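Local coordinates for protein ATP-dependent 6-phosphofructokinase isozyme 2 (Escherichia coli, PDB 3UMO) that catalyses the ATP-dependent phosphorylation of fructose 6-phosphate to fructose 1,6-bisphosphate, the first committing step of glycolysis, working as a homodimer, at residues R162-S167 against I181-P186. Residues are numbered along the deposited sequence; the frame is centred on the assembly and turned at random.
With ATP (adenosine-5'-triphosphate), chain E.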
ATOM      1  N   ARG A 162      24.757  -5.606 -37.789  1.00 28.98           N
ATOM      2  CA  ARG A 162      24.048  -6.703 -37.144  1.00 29.17           C
ATOM      3  C   ARG A 162      23.174  -6.152 -36.019  1.00 26.21           C
ATOM      4  O   ARG A 162      23.680  -5.561 -35.068  1.00 25.45           O
ATOM      5  CB  ARG A 162      25.039  -7.749 -36.627  1.00 28.45           C
ATOM      6  CG  ARG A 162      25.913  -8.362 -37.731  1.00 32.94           C
ATOM      7  CD  ARG A 162      27.068  -9.175 -37.151  1.00 42.86           C
ATOM      8  NE  ARG A 162      26.643 -10.479 -36.650  1.00 45.10           N
ATOM      9  CZ  ARG A 162      27.399 -11.277 -35.900  1.00 51.27           C
ATOM     10  NH1 ARG A 162      28.623 -10.901 -35.549  1.00 51.17           N
ATOM     11  NH2 ARG A 162      26.928 -12.449 -35.493  1.00 58.19           N
ATOM     12  N   CYS A 163      21.861  -6.334 -36.134  1.00 25.41           N
ATOM     13  CA  CYS A 163      20.931  -5.694 -35.205  1.00 24.79           C
ATOM     14  C   CYS A 163      20.380  -6.614 -34.121  1.00 25.92           C
ATOM     15  O   CYS A 163      19.941  -7.736 -34.393  1.00 28.76           O
ATOM     16  CB  CYS A 163      19.781  -5.042 -35.977  1.00 26.75           C
ATOM     17  SG  CYS A 163      20.319  -3.693 -37.056  1.00 30.39           S
ATOM     18  N   ILE A 164      20.414  -6.118 -32.886  1.00 21.45           N
ATOM     19  CA  ILE A 164      19.832  -6.800 -31.743  1.00 18.26           C
ATOM     20  C   ILE A 164      18.719  -5.905 -31.219  1.00 28.32           C
ATOM     21  O   ILE A 164      18.894  -4.690 -31.106  1.00 22.62           O
ATOM     22  CB  ILE A 164      20.897  -7.030 -30.653  1.00 19.65           C
ATOM     23  CG1 ILE A 164      21.970  -7.995 -31.175  1.00 23.27           C
ATOM     24  CG2 ILE A 164      20.267  -7.552 -29.365  1.00 21.27           C
ATOM     25  CD1 ILE A 164      23.146  -8.180 -30.221  1.00 25.50           C
ATOM     26  N   VAL A 165      17.563  -6.494 -30.928  1.00 21.61           N
ATOM     27  CA  VAL A 165      16.402  -5.699 -30.536  1.00 18.20           C
ATOM     28  C   VAL A 165      15.850  -6.115 -29.177  1.00 20.26           C
ATOM     29  O   VAL A 165      15.654  -7.299 -28.914  1.00 21.96           O
ATOM     30  CB  VAL A 165      15.274  -5.804 -31.589  1.00 23.26           C
ATOM     31  CG1 VAL A 165      14.042  -5.015 -31.146  1.00 30.06           C
ATOM     32  CG2 VAL A 165      15.761  -5.323 -32.958  1.00 24.78           C
ATOM     33  N   ASP A 166      15.616  -5.132 -28.306  1.00 19.03           N
ATOM     34  CA  ASP A 166      14.926  -5.368 -27.043  1.00 19.45           C
ATOM     35  C   ASP A 166      13.924  -4.237 -26.846  1.00 20.91           C
ATOM     36  O   ASP A 166      14.303  -3.110 -26.540  1.00 23.23           O
ATOM     37  CB  ASP A 166      15.924  -5.422 -25.885  1.00 18.11           C
ATOM     38  CG  ASP A 166      15.263  -5.727 -24.549  1.00 22.53           C
ATOM     39  OD1 ASP A 166      15.999  -5.809 -23.544  1.00 22.06           O
ATOM     40  OD2 ASP A 166      14.019  -5.880 -24.498  1.00 27.05           O
ATOM     41  N   SER A 167      12.646  -4.527 -27.052  1.00 18.88           N
ATOM     42  CA  SER A 167      11.631  -3.495 -26.927  1.00 21.16           C
ATOM     43  C   SER A 167      10.305  -4.135 -26.560  1.00 25.50           C
ATOM     44  O   SER A 167      10.263  -5.276 -26.103  1.00 23.09           O
ATOM     45  CB  SER A 167      11.509  -2.704 -28.233  1.00 29.99           C
ATOM     46  OG  SER A 167      10.741  -1.527 -28.050  1.00 24.28           O
ATOM     47  N   ILE A 181      16.627 -10.251 -38.061  1.00 32.57           N
ATOM     48  CA  ILE A 181      17.189  -9.675 -36.848  1.00 26.51           C
ATOM     49  C   ILE A 181      18.145 -10.699 -36.241  1.00 27.20           C
ATOM     50  O   ILE A 181      17.813 -11.877 -36.155  1.00 29.69           O
ATOM     51  CB  ILE A 181      16.081  -9.357 -35.822  1.00 33.56           C
ATOM     52  CG1 ILE A 181      15.045  -8.397 -36.416  1.00 40.75           C
ATOM     53  CG2 ILE A 181      16.668  -8.813 -34.521  1.00 30.58           C
ATOM     54  CD1 ILE A 181      15.609  -7.078 -36.896  1.00 43.69           C
ATOM     55  N   GLU A 182      19.328 -10.258 -35.822  1.00 24.95           N
ATOM     56  CA  GLU A 182      20.322 -11.182 -35.275  1.00 26.50           C
ATOM     57  C   GLU A 182      19.859 -11.825 -33.971  1.00 23.44           C
ATOM     58  O   GLU A 182      20.062 -13.019 -33.744  1.00 25.76           O
ATOM     59  CB  GLU A 182      21.656 -10.464 -35.047  1.00 28.43           C
ATOM     60  CG  GLU A 182      22.372 -10.059 -36.327  1.00 40.69           C
ATOM     61  CD  GLU A 182      23.119 -11.209 -36.978  1.00 49.51           C
ATOM     62  OE1 GLU A 182      23.176 -11.251 -38.225  1.00 52.78           O
ATOM     63  OE2 GLU A 182      23.662 -12.060 -36.241  1.00 50.28           O
ATOM     64  N   LEU A 183      19.237 -11.022 -33.117  1.00 22.74           N
ATOM     65  CA  LEU A 183      18.824 -11.477 -31.801  1.00 26.21           C
ATOM     66  C   LEU A 183      17.728 -10.584 -31.264  1.00 22.01           C
ATOM     67  O   LEU A 183      17.826  -9.361 -31.335  1.00 22.64           O
ATOM     68  CB  LEU A 183      20.009 -11.436 -30.833  1.00 19.07           C
ATOM     69  CG  LEU A 183      19.733 -11.676 -29.347  1.00 25.40           C
ATOM     70  CD1 LEU A 183      19.273 -13.098 -29.102  1.00 26.71           C
ATOM     71  CD2 LEU A 183      20.978 -11.360 -28.513  1.00 30.29           C
ATOM     72  N   VAL A 184      16.685 -11.195 -30.714  1.00 22.05           N
ATOM     73  CA  VAL A 184      15.661 -10.438 -30.003  1.00 17.50           C
ATOM     74  C   VAL A 184      15.490 -11.046 -28.605  1.00 19.18           C
ATOM     75  O   VAL A 184      15.543 -12.269 -28.454  1.00 20.66           O
ATOM     76  CB  VAL A 184      14.320 -10.418 -30.794  1.00 23.94           C
ATOM     77  CG1 VAL A 184      13.763 -11.827 -30.968  1.00 24.62           C
ATOM     78  CG2 VAL A 184      13.300  -9.496 -30.120  1.00 24.77           C
ATOM     79  N   LYS A 185      15.323 -10.201 -27.588  1.00 18.35           N
ATOM     80  CA  LYS A 185      15.105 -10.688 -26.222  1.00 16.75           C
ATOM     81  C   LYS A 185      13.776 -10.215 -25.637  1.00 17.52           C
ATOM     82  O   LYS A 185      13.731  -9.272 -24.840  1.00 19.67           O
ATOM     83  CB  LYS A 185      16.251 -10.326 -25.247  1.00 19.63           C
ATOM     84  CG  LYS A 185      16.089 -11.056 -23.880  1.00 16.45           C
ATOM     85  CD  LYS A 185      16.651 -10.305 -22.675  1.00 16.59           C
ATOM     86  CE  LYS A 185      15.825  -9.063 -22.309  1.00 17.14           C
ATOM     87  NZ  LYS A 185      14.383  -9.364 -22.053  1.00 16.92           N
ATOM     88  N   PRO A 186      12.679 -10.866 -26.035  1.00 16.75           N
ATOM     89  CA  PRO A 186      11.446 -10.534 -25.327  1.00 15.90           C
ATOM     90  C   PRO A 186      11.425 -11.215 -23.965  1.00 19.61           C
ATOM     91  O   PRO A 186      11.939 -12.329 -23.820  1.00 15.70           O
ATOM     92  CB  PRO A 186      10.362 -11.152 -26.211  1.00 17.11           C
ATOM     93  CG  PRO A 186      11.044 -12.337 -26.864  1.00 18.38           C
ATOM     94  CD  PRO A 186      12.490 -11.914 -27.056  1.00 19.29           C
TER
HETATM   95  PG  ATP E 313      13.732  -5.799 -17.212  1.00 17.63           P
HETATM   96  O1G ATP E 313      13.771  -5.111 -18.531  1.00 16.36           O
HETATM   97  O2G ATP E 313      14.909  -5.217 -16.433  1.00 15.88           O
HETATM   98  O3G ATP E 313      12.450  -5.605 -16.479  1.00 19.75           O
HETATM   99  PB  ATP E 313      13.230  -8.245 -18.345  1.00 18.74           P
HETATM  100  O1B ATP E 313      11.741  -8.341 -17.890  1.00 16.74           O
HETATM  101  O2B ATP E 313      13.411  -7.845 -19.824  1.00 17.93           O
HETATM  102  O3B ATP E 313      14.085  -7.306 -17.380  1.00 15.99           O
HETATM  103  PA  ATP E 313      13.927 -10.738 -17.085  1.00 17.07           P
HETATM  104  O1A ATP E 313      12.998 -10.349 -15.973  1.00 16.55           O
HETATM  105  O2A ATP E 313      13.629 -12.119 -17.672  1.00 17.17           O
HETATM  106  O3A ATP E 313      13.913  -9.674 -18.216  1.00 14.62           O
HETATM  107  O5' ATP E 313      15.425 -10.660 -16.505  1.00 18.61           O
HETATM  108  C5' ATP E 313      16.477 -11.137 -17.272  1.00 20.38           C
HETATM  109  C4' ATP E 313      17.384 -12.094 -16.641  1.00 17.33           C
HETATM  110  O4' ATP E 313      17.726 -11.591 -15.331  1.00 15.49           O
HETATM  111  C3' ATP E 313      16.736 -13.384 -16.355  1.00 19.31           C
HETATM  112  O3' ATP E 313      16.762 -14.222 -17.449  1.00 17.19           O
HETATM  113  C2' ATP E 313      17.514 -13.893 -15.213  1.00 20.59           C
HETATM  114  O2' ATP E 313      18.739 -14.336 -15.635  1.00 19.73           O
HETATM  115  C1' ATP E 313      17.720 -12.662 -14.416  1.00 15.43           C
HETATM  116  N9  ATP E 313      16.661 -12.476 -13.426  1.00 16.36           N
HETATM  117  C8  ATP E 313      15.586 -11.676 -13.552  1.00 19.83           C
HETATM  118  N7  ATP E 313      14.852 -11.793 -12.418  1.00 17.30           N
HETATM  119  C5  ATP E 313      15.462 -12.661 -11.585  1.00 18.10           C
HETATM  120  C6  ATP E 313      15.168 -13.147 -10.306  1.00 21.70           C
HETATM  121  N6  ATP E 313      13.937 -12.706  -9.570  1.00 19.59           N
HETATM  122  N1  ATP E 313      16.014 -14.029  -9.746  1.00 16.90           N
HETATM  123  C2  ATP E 313      17.121 -14.441 -10.388  1.00 17.83           C
HETATM  124  N3  ATP E 313      17.425 -13.989 -11.608  1.00 17.78           N
HETATM  125  C4  ATP E 313      16.622 -13.104 -12.224  1.00 17.97           C
HETATM  126  O   HOH W   1      12.947  -6.783 -22.470  1.00 15.69           O
HETATM  127  O   HOH W   2      12.056  -7.410 -26.332  1.00 20.46           O
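Val165 and Leu183 join two neighbouring parallel strands, 162-166 and 183-184, in the central sheet of the ribokinase-type fold. Helix 169-175 makes the crossover of this beta-alpha-beta unit. Val165 N donates to Leu183 O at 2.9 Å, and Val165 O takes the N-H of Lys185 at 3.2 Å; Glu182 N reaches Cys163 O, its N-H turned to a less straight 133°. On one face of the sheet Ile164 CG2 rests 4.0 Å from Leu183 CD2, their side chains slanting across each other, with helix 254-267 packed over Ile164. The other face carries Val165, whose CG2 meets Ile181 CG2 at 3.9 Å, beside helix 146-158, which Ile181 also touches.

At the start of the pair, chi1 of Glu182 (-69°) sets CG beside its own backbone N, where it lies 3.5 Å from Arg162 CB. Glu182 OE2 accepts two weak bonds from Arg162 NE and NH2, a long salt bridge in which carboxylate and guanidinium planes stand 86° apart. Glu182 also pairs with Lys219 through OE1 and with Arg220 through OE2, so one carboxylate answers three cations. An alanine here would probably leave Arg162, Lys219 and Arg220 without this shared counter-charge and open a gap beside Arg162 CB.

At the far end the side chains of Asp166 and Lys185 lie alongside each other, Lys185 CE 3.5 Å from Asp166 OD1, their charged atoms too far apart for a salt bridge. Past the C-terminal end of strand 183-184, Lys185 reaches the ATP. Its NZ is bonded to Ser224 OG, and that same NZ donates to ATP O2B, a beta-phosphate oxygen, at 2.9 Å.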